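Local coordinates for protein N-acetylmuramoyl-L-alanine amidase (Mycolicibacterium smegmatis, PDB 7AGM) that probably cleaves the amide bond between N-acetylmuramic acid and L-alanine in peptidoglycan, as a zinc-dependent N-acetylmuramoyl-L-alanine amidase, at residues N96-S105 against L173-V181; R116-S124 against V136-A147. One frame throughout, in Å; residues are numbered along the deposited sequence.

Interaction 1. Residues N96-S105 against L173-V181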
loop_
_atom_site.group_PDB
_atom_site.type_symbol
_atom_site.label_atom_id
_atom_site.label_comp_id
_atom_site.label_asym_id
_atom_site.label_seq_id
_atom_site.Cartn_x
_atom_site.Cartn_y
_atom_site.Cartn_z
ATOM N N ASN A 96 -2.439 -3.173 -13.765
ATOM C CA ASN A 96 -2.866 -2.547 -15.013
ATOM C C ASN A 96 -3.723 -3.489 -15.854
ATOM O O ASN A 96 -4.669 -3.045 -16.520
ATOM C CB ASN A 96 -1.653 -2.060 -15.811
ATOM C CG ASN A 96 -1.000 -0.833 -15.191
ATOM O OD1 ASN A 96 -1.666 -0.026 -14.540
ATOM N ND2 ASN A 96 0.307 -0.686 -15.389
ATOM N N SER A 97 -3.410 -4.793 -15.842
ATOM C CA SER A 97 -4.201 -5.763 -16.606
ATOM C C SER A 97 -5.653 -5.791 -16.157
ATOM O O SER A 97 -6.541 -6.175 -16.933
ATOM C CB SER A 97 -3.618 -7.171 -16.442
ATOM O OG SER A 97 -2.304 -7.254 -16.955
ATOM N N LEU A 98 -5.915 -5.397 -14.920
ATOM C CA LEU A 98 -7.258 -5.418 -14.379
ATOM C C LEU A 98 -8.019 -4.126 -14.647
ATOM O O LEU A 98 -9.235 -4.094 -14.434
ATOM C CB LEU A 98 -7.180 -5.705 -12.876
ATOM C CG LEU A 98 -8.449 -6.024 -12.112
ATOM C CD1 LEU A 98 -9.192 -7.201 -12.751
ATOM C CD2 LEU A 98 -8.090 -6.339 -10.665
ATOM N N ARG A 99 -7.343 -3.081 -15.133
ATOM C CA ARG A 99 -7.924 -1.760 -15.359
ATOM C C ARG A 99 -8.812 -1.369 -14.170
ATOM O O ARG A 99 -9.997 -1.066 -14.347
ATOM C CB ARG A 99 -8.701 -1.706 -16.672
ATOM C CG ARG A 99 -7.978 -2.357 -17.853
ATOM C CD ARG A 99 -8.736 -2.150 -19.151
ATOM N NE ARG A 99 -8.716 -0.736 -19.498
ATOM C CZ ARG A 99 -7.824 -0.168 -20.304
ATOM N NH1 ARG A 99 -6.886 -0.898 -20.895
ATOM N NH2 ARG A 99 -7.877 1.134 -20.527
ATOM N N PRO A 100 -8.274 -1.381 -12.957
ATOM C CA PRO A 100 -9.108 -1.198 -11.768
ATOM C C PRO A 100 -9.490 0.259 -11.561
ATOM O O PRO A 100 -8.922 1.182 -12.153
ATOM C CB PRO A 100 -8.184 -1.663 -10.638
ATOM C CG PRO A 100 -6.827 -1.312 -11.125
ATOM C CD PRO A 100 -6.845 -1.500 -12.615
ATOM N N HIS A 101 -10.466 0.449 -10.670
ATOM C CA HIS A 101 -10.820 1.791 -10.229
ATOM C C HIS A 101 -9.886 2.323 -9.152
ATOM O O HIS A 101 -9.784 3.544 -8.983
ATOM C CB HIS A 101 -12.267 1.808 -9.740
ATOM C CG HIS A 101 -13.238 1.404 -10.794
ATOM N ND1 HIS A 101 -13.721 0.120 -10.912
ATOM C CD2 HIS A 101 -13.763 2.104 -11.827
ATOM C CE1 HIS A 101 -14.534 0.055 -11.952
ATOM N NE2 HIS A 101 -14.578 1.246 -12.523
ATOM N N ALA A 102 -9.226 1.443 -8.404
ATOM C CA ALA A 102 -8.289 1.868 -7.377
ATOM C C ALA A 102 -7.280 0.759 -7.148
ATOM O O ALA A 102 -7.624 -0.425 -7.210
ATOM C CB ALA A 102 -9.000 2.179 -6.052
ATOM N N ILE A 103 -6.040 1.156 -6.881
ATOM C CA ILE A 103 -4.956 0.252 -6.519
ATOM C C ILE A 103 -4.395 0.717 -5.186
ATOM O O ILE A 103 -4.091 1.901 -5.020
ATOM C CB ILE A 103 -3.850 0.267 -7.588
ATOM C CG1 ILE A 103 -4.424 -0.113 -8.959
ATOM C CG2 ILE A 103 -2.681 -0.610 -7.162
ATOM C CD1 ILE A 103 -3.517 0.318 -10.150
ATOM N N VAL A 104 -4.251 -0.202 -4.235
ATOM C CA VAL A 104 -3.623 0.127 -2.955
ATOM C C VAL A 104 -2.531 -0.890 -2.665
ATOM O O VAL A 104 -2.808 -2.094 -2.588
ATOM C CB VAL A 104 -4.624 0.194 -1.786
ATOM C CG1 VAL A 104 -3.903 0.587 -0.494
ATOM C CG2 VAL A 104 -5.752 1.164 -2.092
ATOM N N SER A 105 -1.304 -0.407 -2.472
ATOM C CA SER A 105 -0.205 -1.228 -1.993
ATOM C C SER A 105 -0.014 -0.927 -0.515
ATOM O O SER A 105 -0.051 0.235 -0.106
ATOM C CB SER A 105 1.065 -0.914 -2.782
ATOM O OG SER A 105 2.157 -1.683 -2.320
ATOM N N LEU A 173 4.588 2.961 -12.557
ATOM C CA LEU A 173 4.106 2.182 -13.689
ATOM C C LEU A 173 2.589 2.061 -13.738
ATOM O O LEU A 173 2.057 1.586 -14.749
ATOM C CB LEU A 173 4.755 0.791 -13.685
ATOM C CG LEU A 173 6.269 0.753 -13.933
ATOM C CD1 LEU A 173 6.876 -0.587 -13.526
ATOM C CD2 LEU A 173 6.571 1.065 -15.399
ATOM N N ALA A 174 1.885 2.486 -12.687
ATOM C CA ALA A 174 0.430 2.370 -12.674
ATOM C C ALA A 174 -0.205 3.312 -13.685
ATOM O O ALA A 174 0.196 4.473 -13.819
ATOM C CB ALA A 174 -0.115 2.688 -11.280
ATOM N N GLN A 175 -1.231 2.809 -14.369
ATOM C CA GLN A 175 -2.000 3.573 -15.344
ATOM C C GLN A 175 -3.429 3.824 -14.879
ATOM O O GLN A 175 -4.252 4.316 -15.662
ATOM C CB GLN A 175 -1.966 2.870 -16.705
ATOM C CG GLN A 175 -0.545 2.645 -17.228
ATOM C CD GLN A 175 -0.515 1.849 -18.515
ATOM O OE1 GLN A 175 -1.553 1.596 -19.123
ATOM N NE2 GLN A 175 0.678 1.447 -18.936
ATOM N N PHE A 176 -3.725 3.511 -13.620
ATOM C CA PHE A 176 -5.020 3.647 -12.973
ATOM C C PHE A 176 -4.751 4.181 -11.578
ATOM O O PHE A 176 -3.606 4.162 -11.123
ATOM C CB PHE A 176 -5.721 2.276 -12.948
ATOM C CG PHE A 176 -5.916 1.732 -14.326
ATOM C CD1 PHE A 176 -4.935 0.962 -14.936
ATOM C CD2 PHE A 176 -7.032 2.091 -15.058
ATOM C CE1 PHE A 176 -5.085 0.538 -16.246
ATOM C CE2 PHE A 176 -7.187 1.666 -16.371
ATOM C CZ PHE A 176 -6.219 0.888 -16.961
ATOM N N PRO A 177 -5.764 4.711 -10.893
ATOM C CA PRO A 177 -5.505 5.403 -9.621
ATOM C C PRO A 177 -4.823 4.474 -8.623
ATOM O O PRO A 177 -5.241 3.327 -8.436
ATOM C CB PRO A 177 -6.905 5.807 -9.147
ATOM C CG PRO A 177 -7.682 5.938 -10.410
ATOM C CD PRO A 177 -7.170 4.845 -11.307
ATOM N N SER A 178 -3.760 4.976 -7.979
ATOM C CA SER A 178 -2.890 4.101 -7.195
ATOM C C SER A 178 -2.180 4.884 -6.103
ATOM O O SER A 178 -1.652 5.974 -6.358
ATOM C CB SER A 178 -1.866 3.427 -8.115
ATOM O OG SER A 178 -1.070 2.488 -7.414
ATOM N N VAL A 179 -2.194 4.335 -4.884
ATOM C CA VAL A 179 -1.463 4.908 -3.759
ATOM C C VAL A 179 -0.795 3.769 -3.006
ATOM O O VAL A 179 -1.184 2.603 -3.125
ATOM C CB VAL A 179 -2.355 5.736 -2.797
ATOM C CG1 VAL A 179 -3.003 6.933 -3.535
ATOM C CG2 VAL A 179 -3.392 4.844 -2.111
ATOM N N LEU A 180 0.236 4.115 -2.239
ATOM C CA LEU A 180 0.944 3.155 -1.399
ATOM C C LEU A 180 0.874 3.664 0.034
ATOM O O LEU A 180 1.283 4.795 0.313
ATOM C CB LEU A 180 2.389 2.987 -1.879
ATOM C CG LEU A 180 3.238 1.912 -1.178
ATOM C CD1 LEU A 180 4.427 1.523 -2.043
ATOM C CD2 LEU A 180 3.732 2.336 0.209
ATOM N N VAL A 181 0.327 2.850 0.933
ATOM C CA VAL A 181 0.157 3.238 2.329
ATOM C C VAL A 181 1.276 2.594 3.140
ATOM O O VAL A 181 1.345 1.360 3.243
ATOM C CB VAL A 181 -1.219 2.828 2.877
ATOM C CG1 VAL A 181 -1.321 3.193 4.365
ATOM C CG2 VAL A 181 -2.348 3.452 2.068
#
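The Phe176 ring lies against the bend that follows helix 88-98: Arg99 CA sits over the centre of one face, 3.6 Å from the ring centroid in a CH-pi contact, and Pro100 CD approaches the ring off-centre. At the ring edge, in plane, Asn96 OD1 comes within 3.4 Å of Phe176 CD1. Beside this CH-pi contact, the Asn96 amide makes two hydrogen bonds. With CG beside its backbone N (chi1 -72°), it reaches the turn before strand 178-185, where OD1 accepts from Gln175 N at 2.9 Å and ND2 donates to Leu173 O at 2.9 Å. Leu173 O lies in the Asn96 amide plane, although the donor stands above the plane of that carbonyl. Bonds to these two partners, on the two sides of Ala174, fix the rotation of the amide.

From Pro177 O onward the segments pair as parallel strands. Ile103 N donates to Pro177 O, Val179 N to Ile103 O, Ser105 N to Val179 O, and Val181 N to Ser105 O at 2.8 Å. The pairing lies next to the metal site: Ser105 OG hydrogen-bonds Asp14 OD2, and the strand runs on to the zinc ligand His107. On its other side, strand 102-109 bonds strand 10-15 through Ala102 and Val104 to Phe12. Phe138 of helix 134-148 and Ile212 of helix 198-219 cover Val104, while Ile103 packs on Ala95 of helix 88-98.

Interaction 2. Residues R116-S124 against V136-A147; sequences RGFHVLYSS and VQFAKVMRDQLA
Phe118 and Tyr122 both place CG between the backbone N and the carbonyl carbon (chi1 74° and 60°), which swings their rings against helix 134-148. The Phe118 ring receives Leu146 CB over the centre of one face, in a CH-pi contact 3.6 Å from the centroid. Further along the same leucine, CD1 touches Phe118 CD1 at 3.6 Å, while Arg143 CG lies in plane at the ring edge and Ala147 CB reaches Phe118 CZ at 4.0 Å. Phe118 is thus wedged among three residues of the last helical turn of 136-147.

Val120, two residues on, splits its methyls between turns of the helix. CG1 rests on Ala139, and CG2 meets Met142 CG at 3.9 Å and Leu146 CD1 at 3.8 Å. Next comes the Tyr122 ring, which takes Ala139 CB at CD1 (3.6 Å) and Val136 CG2 at CE2. At Ala139, whose side chain is small, the backbones come near, with its CA 6.2 Å from Val120 CA. The contact is apolar; the Arg143 guanidinium instead grips Asp144 OD1 side-on through NE and NH2, and its NH1 bonds to Gly160 O.

Almost antiparallel to it, the helix runs along strand 119-123 on one face of the mixed sheet. The strand is flanked there by strands 178-185 and 162-165, and helix 198-219 packs beside the helix through Met142 and Leu146.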
loop_
_atom_site.group_PDB
_atom_site.type_symbol
_atom_site.label_atom_id
_atom_site.label_comp_id
_atom_site.label_asym_id
_atom_site.label_seq_id
_atom_site.Cartn_x
_atom_site.Cartn_y
_atom_site.Cartn_z
ATOM N N ARG A 116 6.835 7.798 14.567
ATOM C CA ARG A 116 5.741 6.871 14.321
ATOM C C ARG A 116 4.725 7.520 13.402
ATOM O O ARG A 116 4.786 8.721 13.111
ATOM C CB ARG A 116 5.053 6.436 15.621
ATOM C CG ARG A 116 4.111 7.481 16.217
ATOM C CD ARG A 116 3.156 6.876 17.244
ATOM N NE ARG A 116 2.277 5.882 16.640
ATOM C CZ ARG A 116 0.990 5.715 16.946
ATOM N NH1 ARG A 116 0.400 6.480 17.856
ATOM N NH2 ARG A 116 0.288 4.775 16.331
ATOM N N GLY A 117 3.789 6.710 12.930
ATOM C CA GLY A 117 2.677 7.203 12.143
ATOM C C GLY A 117 2.761 6.771 10.689
ATOM O O GLY A 117 3.710 6.119 10.248
ATOM N N PHE A 118 1.723 7.145 9.944
ATOM C CA PHE A 118 1.534 6.697 8.565
ATOM C C PHE A 118 2.019 7.740 7.558
ATOM O O PHE A 118 2.076 8.942 7.837
ATOM C CB PHE A 118 0.052 6.391 8.287
ATOM C CG PHE A 118 -0.807 7.626 8.143
ATOM C CD1 PHE A 118 -0.909 8.287 6.918
ATOM C CD2 PHE A 118 -1.497 8.141 9.233
ATOM C CE1 PHE A 118 -1.677 9.437 6.792
ATOM C CE2 PHE A 118 -2.271 9.293 9.109
ATOM C CZ PHE A 118 -2.359 9.940 7.877
ATOM N N HIS A 119 2.335 7.269 6.354
ATOM C CA HIS A 119 2.437 8.179 5.221
ATOM C C HIS A 119 1.921 7.500 3.960
ATOM O O HIS A 119 2.018 6.277 3.803
ATOM C CB HIS A 119 3.819 8.879 5.084
ATOM C CG HIS A 119 4.980 7.961 4.843
ATOM N ND1 HIS A 119 5.418 7.041 5.774
ATOM C CD2 HIS A 119 5.842 7.875 3.801
ATOM C CE1 HIS A 119 6.474 6.403 5.297
ATOM N NE2 HIS A 119 6.753 6.892 4.101
ATOM N N VAL A 120 1.318 8.312 3.090
ATOM C CA VAL A 120 0.692 7.853 1.854
ATOM C C VAL A 120 1.533 8.363 0.697
ATOM O O VAL A 120 1.685 9.580 0.520
ATOM C CB VAL A 120 -0.766 8.321 1.725
ATOM C CG1 VAL A 120 -1.380 7.808 0.410
ATOM C CG2 VAL A 120 -1.592 7.852 2.925
ATOM N N LEU A 121 2.081 7.433 -0.081
ATOM C CA LEU A 121 2.945 7.749 -1.210
ATOM C C LEU A 121 2.141 7.766 -2.502
ATOM O O LEU A 121 1.235 6.951 -2.703
ATOM C CB LEU A 121 4.064 6.716 -1.354
ATOM C CG LEU A 121 5.174 6.640 -0.297
ATOM C CD1 LEU A 121 4.669 6.243 1.098
ATOM C CD2 LEU A 121 6.250 5.676 -0.778
ATOM N N TYR A 122 2.501 8.685 -3.394
ATOM C CA TYR A 122 1.890 8.729 -4.712
ATOM C C TYR A 122 2.929 9.191 -5.723
ATOM O O TYR A 122 3.866 9.920 -5.385
ATOM C CB TYR A 122 0.640 9.617 -4.733
ATOM C CG TYR A 122 0.883 11.061 -4.349
ATOM C CD1 TYR A 122 0.947 11.450 -3.015
ATOM C CD2 TYR A 122 1.038 12.047 -5.331
ATOM C CE1 TYR A 122 1.166 12.782 -2.671
ATOM C CE2 TYR A 122 1.247 13.366 -5.000
ATOM C CZ TYR A 122 1.314 13.735 -3.673
ATOM O OH TYR A 122 1.531 15.066 -3.386
ATOM N N SER A 123 2.752 8.759 -6.968
ATOM C CA SER A 123 3.719 9.063 -8.016
ATOM C C SER A 123 3.773 10.556 -8.299
ATOM O O SER A 123 2.754 11.189 -8.592
ATOM C CB SER A 123 3.354 8.321 -9.300
ATOM O OG SER A 123 4.332 8.586 -10.296
ATOM N N SER A 124 4.973 11.104 -8.234
ATOM C CA SER A 124 5.200 12.507 -8.550
ATOM C C SER A 124 6.658 12.687 -8.946
ATOM O O SER A 124 7.547 12.167 -8.266
ATOM C CB SER A 124 4.860 13.382 -7.345
ATOM O OG SER A 124 5.047 14.754 -7.652
ATOM N N VAL A 136 -3.739 11.694 -7.028
ATOM C CA VAL A 136 -3.509 12.737 -6.031
ATOM C C VAL A 136 -4.734 12.894 -5.138
ATOM O O VAL A 136 -4.615 12.995 -3.912
ATOM C CB VAL A 136 -3.103 14.059 -6.714
ATOM C CG1 VAL A 136 -2.967 15.193 -5.687
ATOM C CG2 VAL A 136 -1.791 13.878 -7.490
ATOM N N GLN A 137 -5.931 12.901 -5.736
ATOM C CA GLN A 137 -7.149 12.950 -4.937
ATOM C C GLN A 137 -7.258 11.729 -4.028
ATOM O O GLN A 137 -7.641 11.847 -2.853
ATOM C CB GLN A 137 -8.366 13.059 -5.854
ATOM C CG GLN A 137 -8.381 14.356 -6.667
ATOM C CD GLN A 137 -9.369 14.325 -7.817
ATOM O OE1 GLN A 137 -10.086 13.345 -8.011
ATOM N NE2 GLN A 137 -9.406 15.404 -8.590
ATOM N N PHE A 138 -6.935 10.546 -4.555
ATOM C CA PHE A 138 -6.965 9.325 -3.752
ATOM C C PHE A 138 -6.011 9.442 -2.568
ATOM O O PHE A 138 -6.375 9.109 -1.432
ATOM C CB PHE A 138 -6.562 8.161 -4.660
ATOM C CG PHE A 138 -6.833 6.777 -4.095
ATOM C CD1 PHE A 138 -7.551 6.576 -2.911
ATOM C CD2 PHE A 138 -6.350 5.664 -4.775
ATOM C CE1 PHE A 138 -7.785 5.275 -2.424
ATOM C CE2 PHE A 138 -6.567 4.369 -4.288
ATOM C CZ PHE A 138 -7.294 4.183 -3.114
ATOM N N ALA A 139 -4.792 9.944 -2.807
ATOM C CA ALA A 139 -3.836 10.094 -1.715
ATOM C C ALA A 139 -4.407 10.971 -0.608
ATOM O O ALA A 139 -4.277 10.648 0.578
ATOM C CB ALA A 139 -2.510 10.649 -2.234
ATOM N N LYS A 140 -5.089 12.056 -0.980
ATOM C CA LYS A 140 -5.648 12.957 0.022
ATOM C C LYS A 140 -6.789 12.299 0.790
ATOM O O LYS A 140 -6.861 12.419 2.018
ATOM C CB LYS A 140 -6.103 14.256 -0.644
ATOM C CG LYS A 140 -4.976 15.030 -1.313
ATOM C CD LYS A 140 -5.467 16.345 -1.901
ATOM C CE LYS A 140 -4.322 17.124 -2.528
ATOM N NZ LYS A 140 -4.766 18.436 -3.071
ATOM N N VAL A 141 -7.692 11.602 0.090
ATOM C CA VAL A 141 -8.787 10.920 0.777
ATOM C C VAL A 141 -8.237 9.863 1.730
ATOM O O VAL A 141 -8.692 9.727 2.877
ATOM C CB VAL A 141 -9.755 10.300 -0.249
ATOM C CG1 VAL A 141 -10.819 9.473 0.459
ATOM C CG2 VAL A 141 -10.398 11.375 -1.139
ATOM N N MET A 142 -7.244 9.100 1.271
ATOM C CA MET A 142 -6.654 8.059 2.109
ATOM C C MET A 142 -5.976 8.662 3.335
ATOM O O MET A 142 -6.178 8.201 4.467
ATOM C CB MET A 142 -5.654 7.250 1.288
ATOM C CG MET A 142 -4.986 6.123 2.074
ATOM S SD MET A 142 -6.119 4.809 2.575
ATOM C CE MET A 142 -6.344 3.951 1.018
ATOM N N ARG A 143 -5.172 9.711 3.128
ATOM C CA ARG A 143 -4.541 10.417 4.245
ATOM C C ARG A 143 -5.579 10.915 5.248
ATOM O O ARG A 143 -5.414 10.755 6.470
ATOM C CB ARG A 143 -3.743 11.592 3.690
ATOM C CG ARG A 143 -2.970 12.384 4.732
ATOM C CD ARG A 143 -3.307 13.863 4.669
ATOM N NE ARG A 143 -4.517 14.163 5.422
ATOM C CZ ARG A 143 -4.539 14.446 6.726
ATOM N NH1 ARG A 143 -3.409 14.473 7.429
ATOM N NH2 ARG A 143 -5.693 14.704 7.328
ATOM N N ASP A 144 -6.677 11.496 4.748
ATOM C CA ASP A 144 -7.703 12.033 5.635
ATOM C C ASP A 144 -8.359 10.928 6.458
ATOM O O ASP A 144 -8.642 11.114 7.648
ATOM C CB ASP A 144 -8.751 12.804 4.829
ATOM C CG ASP A 144 -8.268 14.171 4.382
ATOM O OD1 ASP A 144 -7.172 14.601 4.799
ATOM O OD2 ASP A 144 -8.996 14.816 3.602
ATOM N N GLN A 145 -8.599 9.764 5.850
ATOM C CA GLN A 145 -9.287 8.702 6.577
ATOM C C GLN A 145 -8.373 8.007 7.578
ATOM O O GLN A 145 -8.834 7.603 8.649
ATOM C CB GLN A 145 -9.938 7.701 5.614
ATOM C CG GLN A 145 -11.157 8.257 4.909
ATOM C CD GLN A 145 -12.143 8.878 5.886
ATOM O OE1 GLN A 145 -12.585 8.223 6.837
ATOM N NE2 GLN A 145 -12.487 10.150 5.668
ATOM N N LEU A 146 -7.083 7.857 7.255
ATOM C CA LEU A 146 -6.139 7.352 8.246
ATOM C C LEU A 146 -6.043 8.307 9.425
ATOM O O LEU A 146 -6.085 7.887 10.588
ATOM C CB LEU A 146 -4.772 7.140 7.593
ATOM C CG LEU A 146 -4.705 5.982 6.587
ATOM C CD1 LEU A 146 -3.492 6.067 5.686
ATOM C CD2 LEU A 146 -4.678 4.657 7.313
ATOM N N ALA A 147 -5.938 9.607 9.145
ATOM C CA ALA A 147 -5.822 10.581 10.226
ATOM C C ALA A 147 -7.114 10.710 11.023
ATOM O O ALA A 147 -7.070 10.913 12.244
ATOM C CB ALA A 147 -5.393 11.936 9.664
#

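From the N terminus the chain lays down strand 10-15, helix 52-69 and strand 73-76 before helix 88-98 and strand 102-109, beginning interaction 1. It then runs into strand 119-123 and, after a connection that includes the short helix 129-132, helix 134-148 folds back on that strand as interaction 2, closing a small loop. Only after strand 162-165 and helix 169-173 does strand 178-185 return to pair with strand 102-109, so interaction 1 closes the long loop containing all of interaction 2. The two meet directly: Leu180 O probably accepts a hydrogen bond from Leu121 N, and Phe138 packs on Val104. Together they tie the centre of the sheet to helix 134-148, one of the helices covering it.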